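PDB 2QC3: malonyl CoA-acyl carrier protein transacylase from Mycobacterium tuberculosis, which transfers the malonyl group from malonyl-CoA to the holo acyl carrier protein, supplying malonyl-ACP for fatty acid biosynthesis. Local coordinates for residues I3-P8 and V267-A272; A67-H72 and A98-G103; V86-H91 and P218-L223; Q73-R78 and A295-L300; H261-I266 and R284-R289. All coordinates share one frame; numbering follows the deposited sequence.

Contact 1: I3-P8 and V267-A272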
# COMPACT_ATOMS: atom_id res chain seq x y z
N ILE A 3 6.75 -16.34 -7.55
CA ILE A 3 5.40 -15.88 -7.22
C ILE A 3 5.45 -14.44 -6.72
O ILE A 3 6.23 -14.11 -5.81
CB ILE A 3 4.75 -16.75 -6.12
CG1 ILE A 3 4.51 -18.18 -6.64
CG2 ILE A 3 3.41 -16.15 -5.71
CD1 ILE A 3 5.77 -18.97 -6.87
N ALA A 4 4.65 -13.57 -7.31
CA ALA A 4 4.62 -12.17 -6.90
C ALA A 4 3.62 -11.98 -5.77
O ALA A 4 2.45 -12.32 -5.91
CB ALA A 4 4.25 -11.28 -8.08
N LEU A 5 4.09 -11.44 -4.65
CA LEU A 5 3.23 -11.19 -3.51
C LEU A 5 3.02 -9.68 -3.45
O LEU A 5 3.97 -8.92 -3.22
CB LEU A 5 3.88 -11.71 -2.22
CG LEU A 5 4.31 -13.19 -2.20
CD1 LEU A 5 4.79 -13.54 -0.79
CD2 LEU A 5 3.15 -14.10 -2.60
N LEU A 6 1.78 -9.24 -3.66
CA LEU A 6 1.47 -7.81 -3.66
C LEU A 6 0.61 -7.39 -2.48
O LEU A 6 -0.43 -7.99 -2.21
CB LEU A 6 0.75 -7.43 -4.95
CG LEU A 6 1.31 -8.02 -6.26
CD1 LEU A 6 0.52 -7.48 -7.44
CD2 LEU A 6 2.78 -7.66 -6.39
N ALA A 7 1.05 -6.34 -1.78
CA ALA A 7 0.34 -5.82 -0.62
C ALA A 7 -0.37 -4.52 -0.98
O ALA A 7 0.26 -3.54 -1.39
CB ALA A 7 1.31 -5.60 0.54
N PRO A 8 -1.71 -4.49 -0.83
CA PRO A 8 -2.52 -3.31 -1.14
C PRO A 8 -2.34 -2.11 -0.22
O PRO A 8 -1.87 -2.24 0.91
CB PRO A 8 -3.95 -3.86 -1.08
CG PRO A 8 -3.85 -4.88 0.02
CD PRO A 8 -2.55 -5.59 -0.34
N VAL A 267 -0.07 -13.04 -6.48
CA VAL A 267 -0.94 -13.19 -5.33
C VAL A 267 -1.08 -11.82 -4.68
O VAL A 267 -0.09 -11.19 -4.30
CB VAL A 267 -0.34 -14.18 -4.29
CG1 VAL A 267 -1.31 -14.32 -3.11
CG2 VAL A 267 -0.08 -15.53 -4.93
N GLU A 268 -2.32 -11.35 -4.58
CA GLU A 268 -2.58 -10.07 -3.95
C GLU A 268 -3.21 -10.37 -2.61
O GLU A 268 -4.19 -11.13 -2.53
CB GLU A 268 -3.51 -9.20 -4.80
CG GLU A 268 -4.08 -7.98 -4.05
CD GLU A 268 -4.67 -6.92 -4.96
OE1 GLU A 268 -5.16 -7.25 -6.06
OE2 GLU A 268 -4.65 -5.73 -4.57
N PHE A 269 -2.64 -9.80 -1.56
CA PHE A 269 -3.13 -10.00 -0.21
C PHE A 269 -4.31 -9.08 0.09
O PHE A 269 -4.52 -8.08 -0.60
CB PHE A 269 -2.01 -9.74 0.79
CG PHE A 269 -0.98 -10.83 0.83
CD1 PHE A 269 -0.13 -11.03 -0.24
CD2 PHE A 269 -0.87 -11.66 1.94
CE1 PHE A 269 0.82 -12.05 -0.21
CE2 PHE A 269 0.07 -12.67 1.98
CZ PHE A 269 0.92 -12.87 0.90
N PRO A 270 -5.12 -9.43 1.10
CA PRO A 270 -6.27 -8.60 1.47
C PRO A 270 -5.85 -7.35 2.26
O PRO A 270 -4.77 -7.32 2.84
CB PRO A 270 -7.12 -9.55 2.32
CG PRO A 270 -6.11 -10.43 2.94
CD PRO A 270 -5.19 -10.74 1.78
N PRO A 271 -6.68 -6.31 2.25
CA PRO A 271 -7.96 -6.29 1.53
C PRO A 271 -7.70 -6.13 0.03
O PRO A 271 -7.36 -5.04 -0.43
CB PRO A 271 -8.68 -5.10 2.14
CG PRO A 271 -7.55 -4.16 2.47
CD PRO A 271 -6.53 -5.09 3.07
N ALA A 272 -7.84 -7.22 -0.71
CA ALA A 272 -7.61 -7.23 -2.15
C ALA A 272 -8.16 -5.97 -2.81
O ALA A 272 -9.29 -5.55 -2.54
CB ALA A 272 -8.26 -8.46 -2.77

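Contact 2: A67-H72 and A98-G103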
# COMPACT_ATOMS: atom_id res chain seq x y z
N ALA A 67 -4.72 -6.56 8.24
CA ALA A 67 -5.43 -7.54 7.43
C ALA A 67 -4.44 -8.31 6.57
O ALA A 67 -4.50 -9.54 6.45
CB ALA A 67 -6.45 -6.84 6.55
N THR A 68 -3.51 -7.56 5.97
CA THR A 68 -2.51 -8.17 5.11
C THR A 68 -1.64 -9.19 5.82
O THR A 68 -1.42 -10.29 5.32
CB THR A 68 -1.60 -7.12 4.45
OG1 THR A 68 -2.36 -6.37 3.49
CG2 THR A 68 -0.42 -7.79 3.71
N LEU A 69 -1.15 -8.82 7.00
CA LEU A 69 -0.27 -9.70 7.74
C LEU A 69 -0.98 -10.90 8.37
O LEU A 69 -0.36 -11.94 8.55
CB LEU A 69 0.51 -8.89 8.79
CG LEU A 69 1.32 -7.76 8.11
CD1 LEU A 69 2.20 -7.04 9.13
CD2 LEU A 69 2.17 -8.34 6.98
N LEU A 70 -2.26 -10.77 8.70
CA LEU A 70 -2.98 -11.91 9.26
C LEU A 70 -2.94 -13.02 8.21
O LEU A 70 -2.66 -14.18 8.52
CB LEU A 70 -4.44 -11.56 9.56
CG LEU A 70 -4.76 -10.75 10.81
CD1 LEU A 70 -6.24 -10.42 10.82
CD2 LEU A 70 -4.37 -11.54 12.06
N ALA A 71 -3.21 -12.64 6.97
CA ALA A 71 -3.21 -13.57 5.85
C ALA A 71 -1.81 -14.13 5.65
O ALA A 71 -1.64 -15.33 5.44
CB ALA A 71 -3.67 -12.86 4.58
N HIS A 72 -0.81 -13.26 5.72
CA HIS A 72 0.56 -13.69 5.56
C HIS A 72 0.96 -14.62 6.70
O HIS A 72 1.69 -15.59 6.50
CB HIS A 72 1.52 -12.50 5.56
CG HIS A 72 2.95 -12.90 5.74
ND1 HIS A 72 3.66 -13.57 4.76
CD2 HIS A 72 3.79 -12.76 6.79
CE1 HIS A 72 4.88 -13.83 5.21
NE2 HIS A 72 4.98 -13.35 6.44
N ALA A 98 4.51 -5.25 3.00
CA ALA A 98 5.45 -5.91 2.09
C ALA A 98 6.79 -6.12 2.79
O ALA A 98 7.44 -7.16 2.62
CB ALA A 98 5.65 -5.08 0.83
N TYR A 99 7.21 -5.13 3.57
CA TYR A 99 8.47 -5.22 4.30
C TYR A 99 8.43 -6.36 5.30
O TYR A 99 9.40 -7.11 5.44
CB TYR A 99 8.76 -3.90 5.03
CG TYR A 99 9.44 -2.87 4.18
CD1 TYR A 99 9.11 -2.72 2.84
CD2 TYR A 99 10.41 -2.02 4.72
CE1 TYR A 99 9.72 -1.76 2.05
CE2 TYR A 99 11.04 -1.05 3.94
CZ TYR A 99 10.69 -0.93 2.60
OH TYR A 99 11.29 0.01 1.81
N ALA A 100 7.31 -6.50 6.00
CA ALA A 100 7.16 -7.57 6.97
C ALA A 100 7.12 -8.91 6.24
O ALA A 100 7.70 -9.90 6.69
CB ALA A 100 5.88 -7.38 7.78
N ILE A 101 6.44 -8.95 5.10
CA ILE A 101 6.36 -10.19 4.33
C ILE A 101 7.77 -10.59 3.91
O ILE A 101 8.14 -11.76 4.00
CB ILE A 101 5.44 -10.02 3.10
CG1 ILE A 101 3.98 -9.94 3.58
CG2 ILE A 101 5.64 -11.18 2.12
CD1 ILE A 101 2.99 -9.50 2.50
N ALA A 102 8.56 -9.61 3.48
CA ALA A 102 9.93 -9.86 3.05
C ALA A 102 10.93 -9.97 4.20
O ALA A 102 12.14 -9.99 3.98
CB ALA A 102 10.38 -8.76 2.08
N GLY A 103 10.41 -10.04 5.43
CA GLY A 103 11.26 -10.20 6.60
C GLY A 103 12.11 -9.04 7.09
O GLY A 103 13.01 -9.23 7.90

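Contact 3: V86-H91 and P218-L223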
# COMPACT_ATOMS: atom_id res chain seq x y z
N VAL A 86 9.89 -16.01 -4.16
CA VAL A 86 8.93 -14.93 -4.30
C VAL A 86 9.59 -13.57 -4.51
O VAL A 86 10.79 -13.40 -4.27
CB VAL A 86 8.03 -14.84 -3.05
CG1 VAL A 86 7.34 -16.17 -2.80
CG2 VAL A 86 8.87 -14.42 -1.84
N ILE A 87 8.80 -12.62 -4.99
CA ILE A 87 9.26 -11.26 -5.19
C ILE A 87 8.13 -10.49 -4.50
O ILE A 87 6.95 -10.75 -4.77
CB ILE A 87 9.36 -10.92 -6.71
CG1 ILE A 87 10.23 -9.67 -6.91
CG2 ILE A 87 7.99 -10.75 -7.31
CD1 ILE A 87 9.75 -8.46 -6.18
N VAL A 88 8.48 -9.60 -3.58
CA VAL A 88 7.47 -8.86 -2.82
C VAL A 88 7.38 -7.39 -3.21
O VAL A 88 8.39 -6.75 -3.52
CB VAL A 88 7.76 -8.94 -1.30
CG1 VAL A 88 6.56 -8.47 -0.50
CG2 VAL A 88 8.14 -10.36 -0.92
N ALA A 89 6.16 -6.86 -3.18
CA ALA A 89 5.94 -5.45 -3.50
C ALA A 89 4.62 -4.97 -2.89
O ALA A 89 3.64 -5.72 -2.85
CB ALA A 89 5.91 -5.24 -5.01
N GLY A 90 4.61 -3.73 -2.41
CA GLY A 90 3.40 -3.19 -1.83
C GLY A 90 3.14 -1.80 -2.38
O GLY A 90 4.04 -1.11 -2.84
N HIS A 91 1.89 -1.38 -2.34
CA HIS A 91 1.53 -0.06 -2.83
C HIS A 91 1.25 0.88 -1.67
O HIS A 91 0.40 0.60 -0.83
CB HIS A 91 0.32 -0.15 -3.78
CG HIS A 91 -0.14 1.17 -4.32
ND1 HIS A 91 -0.07 1.51 -5.66
CD2 HIS A 91 -0.60 2.28 -3.69
CE1 HIS A 91 -0.46 2.76 -5.83
NE2 HIS A 91 -0.79 3.25 -4.65
N PRO A 218 16.20 -7.99 3.92
CA PRO A 218 15.07 -8.75 3.38
C PRO A 218 15.43 -10.19 3.03
O PRO A 218 16.51 -10.47 2.51
CB PRO A 218 14.66 -7.93 2.16
CG PRO A 218 15.92 -7.24 1.75
CD PRO A 218 16.51 -6.83 3.07
N THR A 219 14.50 -11.10 3.33
CA THR A 219 14.70 -12.52 3.04
C THR A 219 14.24 -12.83 1.63
O THR A 219 14.36 -13.96 1.16
CB THR A 219 13.91 -13.40 4.03
OG1 THR A 219 12.50 -13.18 3.86
CG2 THR A 219 14.30 -13.07 5.47
N ALA A 220 13.68 -11.83 0.95
CA ALA A 220 13.20 -12.02 -0.41
C ALA A 220 13.41 -10.74 -1.21
O ALA A 220 13.68 -9.69 -0.63
CB ALA A 220 11.73 -12.39 -0.40
N THR A 221 13.30 -10.84 -2.53
CA THR A 221 13.44 -9.67 -3.38
C THR A 221 12.30 -8.72 -3.01
O THR A 221 11.13 -9.05 -3.17
CB THR A 221 13.31 -10.04 -4.87
OG1 THR A 221 14.24 -11.09 -5.18
CG2 THR A 221 13.59 -8.83 -5.75
N LEU A 222 12.67 -7.56 -2.49
CA LEU A 222 11.69 -6.56 -2.06
C LEU A 222 11.81 -5.30 -2.90
O LEU A 222 12.85 -4.63 -2.89
CB LEU A 222 11.92 -6.23 -0.58
CG LEU A 222 11.02 -5.20 0.13
CD1 LEU A 222 9.58 -5.70 0.22
CD2 LEU A 222 11.56 -4.97 1.53
N LEU A 223 10.76 -4.99 -3.64
CA LEU A 223 10.73 -3.80 -4.49
C LEU A 223 10.26 -2.58 -3.71
O LEU A 223 9.61 -2.71 -2.68
CB LEU A 223 9.81 -4.03 -5.69
CG LEU A 223 10.18 -5.22 -6.57
CD1 LEU A 223 9.27 -5.24 -7.80
CD2 LEU A 223 11.64 -5.11 -6.99
O HOH W 1 13.45 -13.77 -3.69
O HOH W 2 6.93 -2.29 -1.99

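Contact 4: Q73-R78 and A295-L300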
# COMPACT_ATOMS: atom_id res chain seq x y z
N GLN A 73 0.50 -14.29 7.90
CA GLN A 73 0.79 -15.09 9.08
C GLN A 73 0.27 -16.50 8.88
O GLN A 73 0.98 -17.48 9.10
CB GLN A 73 0.14 -14.48 10.32
CG GLN A 73 0.78 -13.20 10.81
CD GLN A 73 2.21 -13.39 11.20
OE1 GLN A 73 3.06 -13.71 10.37
NE2 GLN A 73 2.50 -13.21 12.49
N GLU A 74 -0.99 -16.60 8.47
CA GLU A 74 -1.61 -17.89 8.25
C GLU A 74 -0.92 -18.61 7.11
O GLU A 74 -0.72 -19.82 7.15
CB GLU A 74 -3.10 -17.73 7.94
CG GLU A 74 -3.84 -19.05 7.77
CD GLU A 74 -3.74 -19.94 9.00
OE1 GLU A 74 -4.26 -21.08 8.94
OE2 GLU A 74 -3.16 -19.53 10.03
N LEU A 75 -0.56 -17.85 6.08
CA LEU A 75 0.12 -18.43 4.93
C LEU A 75 1.45 -18.99 5.43
O LEU A 75 1.89 -20.05 5.00
CB LEU A 75 0.34 -17.35 3.86
CG LEU A 75 0.53 -17.82 2.42
CD1 LEU A 75 -0.64 -18.71 2.01
CD2 LEU A 75 0.64 -16.63 1.49
N ALA A 76 2.07 -18.28 6.37
CA ALA A 76 3.34 -18.71 6.94
C ALA A 76 3.13 -19.95 7.81
O ALA A 76 3.98 -20.84 7.86
CB ALA A 76 3.94 -17.59 7.78
N ARG A 77 1.99 -19.99 8.48
CA ARG A 77 1.65 -21.10 9.36
C ARG A 77 1.53 -22.42 8.60
O ARG A 77 2.13 -23.42 9.00
CB ARG A 77 0.34 -20.79 10.09
CG ARG A 77 -0.01 -21.74 11.22
CD ARG A 77 -1.30 -21.31 11.92
NE ARG A 77 -1.67 -22.18 13.03
CZ ARG A 77 -0.96 -22.33 14.15
NH1 ARG A 77 0.17 -21.65 14.32
NH2 ARG A 77 -1.38 -23.15 15.10
N ARG A 78 0.78 -22.42 7.50
CA ARG A 78 0.59 -23.63 6.71
C ARG A 78 1.79 -23.95 5.81
O ARG A 78 1.79 -24.97 5.13
CB ARG A 78 -0.66 -23.50 5.85
CG ARG A 78 -1.91 -23.17 6.63
CD ARG A 78 -3.06 -22.88 5.69
NE ARG A 78 -4.30 -22.59 6.40
CZ ARG A 78 -5.44 -22.25 5.81
NH1 ARG A 78 -5.49 -22.16 4.49
NH2 ARG A 78 -6.52 -22.01 6.54
N ALA A 295 -10.12 -19.35 2.84
CA ALA A 295 -10.43 -20.45 1.93
C ALA A 295 -9.68 -20.29 0.61
O ALA A 295 -9.93 -21.02 -0.35
CB ALA A 295 -11.93 -20.51 1.67
N ASP A 296 -8.75 -19.34 0.57
CA ASP A 296 -7.97 -19.10 -0.64
C ASP A 296 -6.51 -19.44 -0.40
O ASP A 296 -5.77 -19.72 -1.34
CB ASP A 296 -8.10 -17.64 -1.06
CG ASP A 296 -9.51 -17.28 -1.48
OD1 ASP A 296 -9.78 -16.08 -1.68
OD2 ASP A 296 -10.34 -18.20 -1.63
N LEU A 297 -6.09 -19.41 0.86
CA LEU A 297 -4.70 -19.70 1.19
C LEU A 297 -4.30 -21.14 0.90
O LEU A 297 -3.20 -21.57 1.26
CB LEU A 297 -4.45 -19.36 2.67
CG LEU A 297 -4.70 -17.89 3.03
CD1 LEU A 297 -4.23 -17.63 4.45
CD2 LEU A 297 -3.95 -16.99 2.07
N ASP A 298 -5.18 -21.89 0.24
CA ASP A 298 -4.91 -23.28 -0.11
C ASP A 298 -4.38 -23.37 -1.54
O ASP A 298 -3.25 -23.81 -1.77
CB ASP A 298 -6.18 -24.11 0.01
CG ASP A 298 -7.35 -23.50 -0.75
OD1 ASP A 298 -7.75 -22.37 -0.42
OD2 ASP A 298 -7.86 -24.16 -1.68
N GLU A 299 -5.21 -22.95 -2.48
CA GLU A 299 -4.87 -22.98 -3.90
C GLU A 299 -3.48 -22.43 -4.19
O GLU A 299 -2.82 -22.87 -5.14
CB GLU A 299 -5.90 -22.17 -4.69
CG GLU A 299 -5.62 -22.08 -6.18
CD GLU A 299 -5.81 -23.41 -6.89
OE1 GLU A 299 -5.09 -24.37 -6.55
OE2 GLU A 299 -6.67 -23.48 -7.78
N LEU A 300 -3.03 -21.48 -3.38
CA LEU A 300 -1.73 -20.86 -3.58
C LEU A 300 -0.61 -21.89 -3.74
O LEU A 300 0.37 -21.65 -4.45
CB LEU A 300 -1.41 -19.93 -2.41
CG LEU A 300 -2.45 -18.83 -2.14
CD1 LEU A 300 -1.92 -17.89 -1.07
CD2 LEU A 300 -2.73 -18.05 -3.42

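Contact 5: H261-I266 and R284-R289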
# COMPACT_ATOMS: atom_id res chain seq x y z
N HIS A 261 11.58 -10.20 -14.10
CA HIS A 261 11.77 -11.49 -13.46
C HIS A 261 10.84 -12.52 -14.10
O HIS A 261 10.04 -12.18 -14.98
CB HIS A 261 11.46 -11.39 -11.97
CG HIS A 261 12.41 -10.52 -11.21
ND1 HIS A 261 12.67 -9.21 -11.57
CD2 HIS A 261 13.17 -10.77 -10.12
CE1 HIS A 261 13.55 -8.70 -10.73
NE2 HIS A 261 13.87 -9.62 -9.84
N THR A 262 10.96 -13.77 -13.68
CA THR A 262 10.12 -14.82 -14.23
C THR A 262 8.92 -15.05 -13.32
O THR A 262 8.71 -16.15 -12.80
CB THR A 262 10.90 -16.15 -14.37
OG1 THR A 262 12.11 -15.90 -15.10
CG2 THR A 262 10.08 -17.18 -15.13
N VAL A 263 8.13 -14.00 -13.12
CA VAL A 263 6.95 -14.10 -12.28
C VAL A 263 5.98 -15.05 -12.97
O VAL A 263 5.51 -14.78 -14.08
CB VAL A 263 6.27 -12.73 -12.08
CG1 VAL A 263 6.06 -12.05 -13.43
CG2 VAL A 263 4.94 -12.91 -11.36
N THR A 264 5.68 -16.16 -12.32
CA THR A 264 4.79 -17.16 -12.89
C THR A 264 3.40 -17.16 -12.26
O THR A 264 2.51 -17.89 -12.69
CB THR A 264 5.40 -18.56 -12.75
OG1 THR A 264 5.44 -18.94 -11.36
CG2 THR A 264 6.81 -18.57 -13.32
N ALA A 265 3.21 -16.33 -11.24
CA ALA A 265 1.93 -16.24 -10.57
C ALA A 265 1.86 -14.98 -9.73
O ALA A 265 2.87 -14.53 -9.19
CB ALA A 265 1.70 -17.47 -9.71
N ILE A 266 0.67 -14.40 -9.62
CA ILE A 266 0.48 -13.19 -8.83
C ILE A 266 -0.48 -13.43 -7.68
O ILE A 266 -1.58 -13.94 -7.88
CB ILE A 266 -0.11 -12.04 -9.68
CG1 ILE A 266 0.76 -11.77 -10.91
CG2 ILE A 266 -0.27 -10.80 -8.81
CD1 ILE A 266 2.17 -11.39 -10.59
N ARG A 284 1.19 -10.57 -18.81
CA ARG A 284 0.15 -11.32 -19.50
C ARG A 284 0.41 -12.82 -19.53
O ARG A 284 1.53 -13.26 -19.76
CB ARG A 284 -0.01 -10.79 -20.93
CG ARG A 284 -0.41 -9.34 -20.99
CD ARG A 284 -0.44 -8.83 -22.42
NE ARG A 284 -0.70 -7.39 -22.47
CZ ARG A 284 -0.63 -6.64 -23.57
NH1 ARG A 284 -0.31 -7.20 -24.73
NH2 ARG A 284 -0.87 -5.34 -23.50
N GLY A 285 -0.64 -13.60 -19.29
CA GLY A 285 -0.50 -15.04 -19.29
C GLY A 285 -0.17 -15.56 -17.91
O GLY A 285 -0.04 -16.77 -17.70
N VAL A 286 -0.03 -14.64 -16.96
CA VAL A 286 0.28 -15.00 -15.58
C VAL A 286 -0.98 -15.02 -14.73
O VAL A 286 -1.68 -14.02 -14.62
CB VAL A 286 1.27 -13.99 -14.95
CG1 VAL A 286 1.65 -14.44 -13.54
CG2 VAL A 286 2.51 -13.86 -15.82
N PRO A 287 -1.30 -16.17 -14.14
CA PRO A 287 -2.51 -16.26 -13.31
C PRO A 287 -2.36 -15.45 -12.02
O PRO A 287 -1.27 -15.39 -11.43
CB PRO A 287 -2.64 -17.75 -13.05
CG PRO A 287 -1.20 -18.21 -13.04
CD PRO A 287 -0.62 -17.48 -14.22
N ALA A 288 -3.46 -14.84 -11.58
CA ALA A 288 -3.46 -14.05 -10.37
C ALA A 288 -4.47 -14.61 -9.38
O ALA A 288 -5.46 -15.24 -9.76
CB ALA A 288 -3.80 -12.60 -10.70
N ARG A 289 -4.22 -14.37 -8.10
CA ARG A 289 -5.11 -14.84 -7.04
C ARG A 289 -5.38 -13.70 -6.06
O ARG A 289 -4.45 -13.13 -5.49
CB ARG A 289 -4.48 -16.02 -6.31
CG ARG A 289 -4.43 -17.31 -7.12
CD ARG A 289 -5.83 -17.86 -7.38
NE ARG A 289 -5.80 -19.13 -8.10
CZ ARG A 289 -6.88 -19.83 -8.45
NH1 ARG A 289 -8.09 -19.38 -8.15
NH2 ARG A 289 -6.74 -20.97 -9.11

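Contact 1: I3-P8 and V267-A272
Pro8, Val267 and Phe269 give up the most surface where the strand containing Ile3-Pro8 runs parallel to the end of the strand that leads into Val267-Ala272. Val267 is held by both its own N-H and its own C=O: its N donates to Ala4 O at 2.7 Å, and its O accepts from Leu6 N at 2.8 Å. Its side chain has CG1 anti to the backbone N (chi1 -178°), which leaves CG2 to lie alongside Ile3 CG2 at 3.6 Å. Val267 CB also meets Leu5 CD2, the two side chains standing side by side on the same face of the sheet.

Phe269 continues the pairing just beyond the strand, its N bonded almost straight to Leu6 O at 2.9 Å. With CG anti to the carbonyl carbon (chi1 -74°), the ring swings back over the Leu5 side of the sheet, where CE1 comes obliquely to Leu5 CB at 3.7 Å. Leu6 O lies at the edge of this ring, near its plane. Pro8, past the other strand end, offers no N-H and packs instead by its ring: CD touches Phe269 O at 3.2 Å, and CG reaches Pro271 CD at 4.1 Å. Pro271 follows a cis peptide bond. Glu268 starts out on the face opposite Val267, and its carboxylate is bound by Ser276 OG and Gly273 N.

The offset pattern of bonds is that of neighbouring parallel strands at the centre of the five-stranded sheet of the acyltransferase fold, with the side chain of Pro8 about 9 Å from that of Ser92, the probable nucleophile.

Contact 2: A67-H72 and A98-G103
Chi1 of 166° places His72 CG anti to its backbone N, while Ile101 carries CG1 anti to its carbonyl carbon (chi1 -72°); the two side chains thereby slide past each other in opposite directions. Ile101 CG1 comes to rest over one face of the imidazole, 4.0 Å from the centroid of the His72 ring and displaced toward the rim, a CH-pi contact. Its closest ring atoms are CG and ND1, so the methylene sits over the root side of the ring rather than its tip. Beyond it, Ile101 CD1 lies 4.0 Å from Thr68 CG2, the two side chains crossing at about a right angle. Leu69, one residue on from Thr68, straddles a smaller group: both its methyls touch Ala100 CB, with Leu69 CD2 3.9 Å away. Contact is by van der Waals packing and the CH-pi interaction, and Thr68 turns its hydroxyl elsewhere, to Pro270 O and Ile64 O. After Ile101 the helix ends in a Schellman motif, with Gly103 at positive phi as the C-prime residue. Helix 57-77 packs against the last turn of helix 94-101, with helix 107-125 touching Leu69 and Ala100, helix 27-37 adding Trp34 against Leu69, and strand 221-222 bordering Ala98 through Leu222.

Contact 3: V86-H91 and P218-L223
Two direct backbone hydrogen bonds, both made by Val88, join these parallel segments. Val88 N donates to Thr221 O at 2.7 Å, and Val88 O accepts from Leu223 N at 3.0 Å; each is nearly straight and lies close to the axis of its carbonyl. Leu222 is thereby set opposite Val88.

Water extends the pairing at both ends. One molecule donates to Val86 O at 2.7 Å and accepts from Thr221 N, bridging two backbone atoms too far apart to bond directly. A second accepts from Gly90 N and donates to Leu223 O, each at 2.8 Å, as the chains diverge.

Apolar contacts divide between the two faces of the sheet. On one, Ile87 has CG1 anti to the backbone N (chi1 -163°) and lays it against Thr221 CG2 at 3.7 Å; the side chains of Ile87 and Leu223 cross at about a right angle, with Ile87 CD1 pressed to 3.3 Å from Leu223 CG, tighter than ordinary carbon packing. On the other, Val88 CB meets Leu222 CD1 at 4.0 Å. Near the start, Val86 CG2 touches Ala220 CB.

Gly90 is the first glycine of the probable nucleophile elbow (GxSxG) that carries Ser92. Strand 221-222 forms one border of the sheet, and strand 86-90 lies between it and strand 2-7. Helix 251-260 covers Ile87 and Leu223, while helix 94-101 covers Val88 and Leu222.

Contact 4: Q73-R78 and A295-L300
Leu297 is the side chain on which this contact turns: its CB and two methyls share out Glu74, Leu75 and Arg78. Its CB lies 3.5 Å from Arg78 NH1, approached obliquely to the guanidinium, and also touches Leu75 CD1. CG, placed anti to the carbonyl carbon (chi1 -60°), carries the two methyls onward toward the helix. CD1 settles on the aliphatic part of Glu74, 3.6 Å from its CG and nearly as close to its CB. CD2 turns to the neighbouring Leu75, whose CD1 is 3.7 Å away.

That same Leu75 methyl serves a second partner. With CG anti to the backbone N (chi1 -157°), Leu75 directs CD1 toward Leu300, and the CD1 atoms of Leu75 and Leu300 come to 3.4 Å, closer than usual for carbon packing, as the side chains cross at about a right angle.

The polar ends of Glu74 and Arg78 pair with each other. Glu74 bends at chi2 (58°), and Arg78, extended from CG to NE, places NE 3.0 Å from Glu74 OE1 in a salt bridge one helical turn apart, the carboxylate met from above its plane. Trp21 and Val291 also touch Leu297. Residues 295-300 therefore meet residues 73-78 without a direct polar bond, by leucine packing and by the side chains of Glu74 and Arg78, whose charges pair with each other, so that the guanidinium probably costs less to bring against Leu297.

Contact 5: H261-I266 and R284-R289
The backbones run parallel through a single bridge, Ile266 with Ala288, whose CA atoms are 4.3 Å apart: Ile266 N donates to Pro287 O at 2.8 Å, in the carbonyl plane, and Ile266 O accepts from Arg289 N at 2.7 Å by a more bent bond (142° at the hydrogen). Ile266 and Ala288 stand on the same face, where their CB atoms meet at 3.9 Å. Ile266 has CG1 anti to the carbonyl carbon (chi1 -56°), which brings it to Val286 CG1 at 3.9 Å, the two side chains crossing at about a right angle.

The pairing closes a beta-alpha-beta crossover, in which strand 263-268 is followed by helix 275-282 and then by strand 288-290, the border strand of the parallel sheet. Val286, just ahead of that strand, brings both its methyls against the other segment. With CG1 anti to the backbone N (chi1 -177°), this methyl lies 3.4 Å from Ala265 N, over the peptide between Thr264 and Ala265. Its other methyl, CG2, meets Val263 O at 3.6 Å. Pro287 then rests its ring atom CD on Thr264 O.

Inward, Val263 and Ile266 pack on Ala4 of strand 2-7, and Leu283 touches both. Arg289 bends away at chi2, its guanidinium reaching Glu299 in a salt bridge, while Thr264 OG1 bonds to Met2 O.

How the contacts relate
From the N terminus, contact 1 joins strand 2-7 to 267-272, closing a loop of some 260 residues. Contacts 2 and 3 nest within that loop and cross each other, because 86-91 lies between the two segments of contact 2 while 218-223 lies beyond both; strand 86-90 also binds strand 2-7, so contacts 3, 1 and 5 follow one another across a single parallel sheet. Contact 5 shares strand 263-268 with contact 1 and crosses it, since 261-266 precedes and 284-289 follows 267-272. Contact 4 crosses contacts 1 and 2 and encloses 3 and 5; it brings the C-terminal part to helix 57-77, also used by contact 2. Packing by Phe269 and Pro270 ties that helix to the loop after strand 263-268.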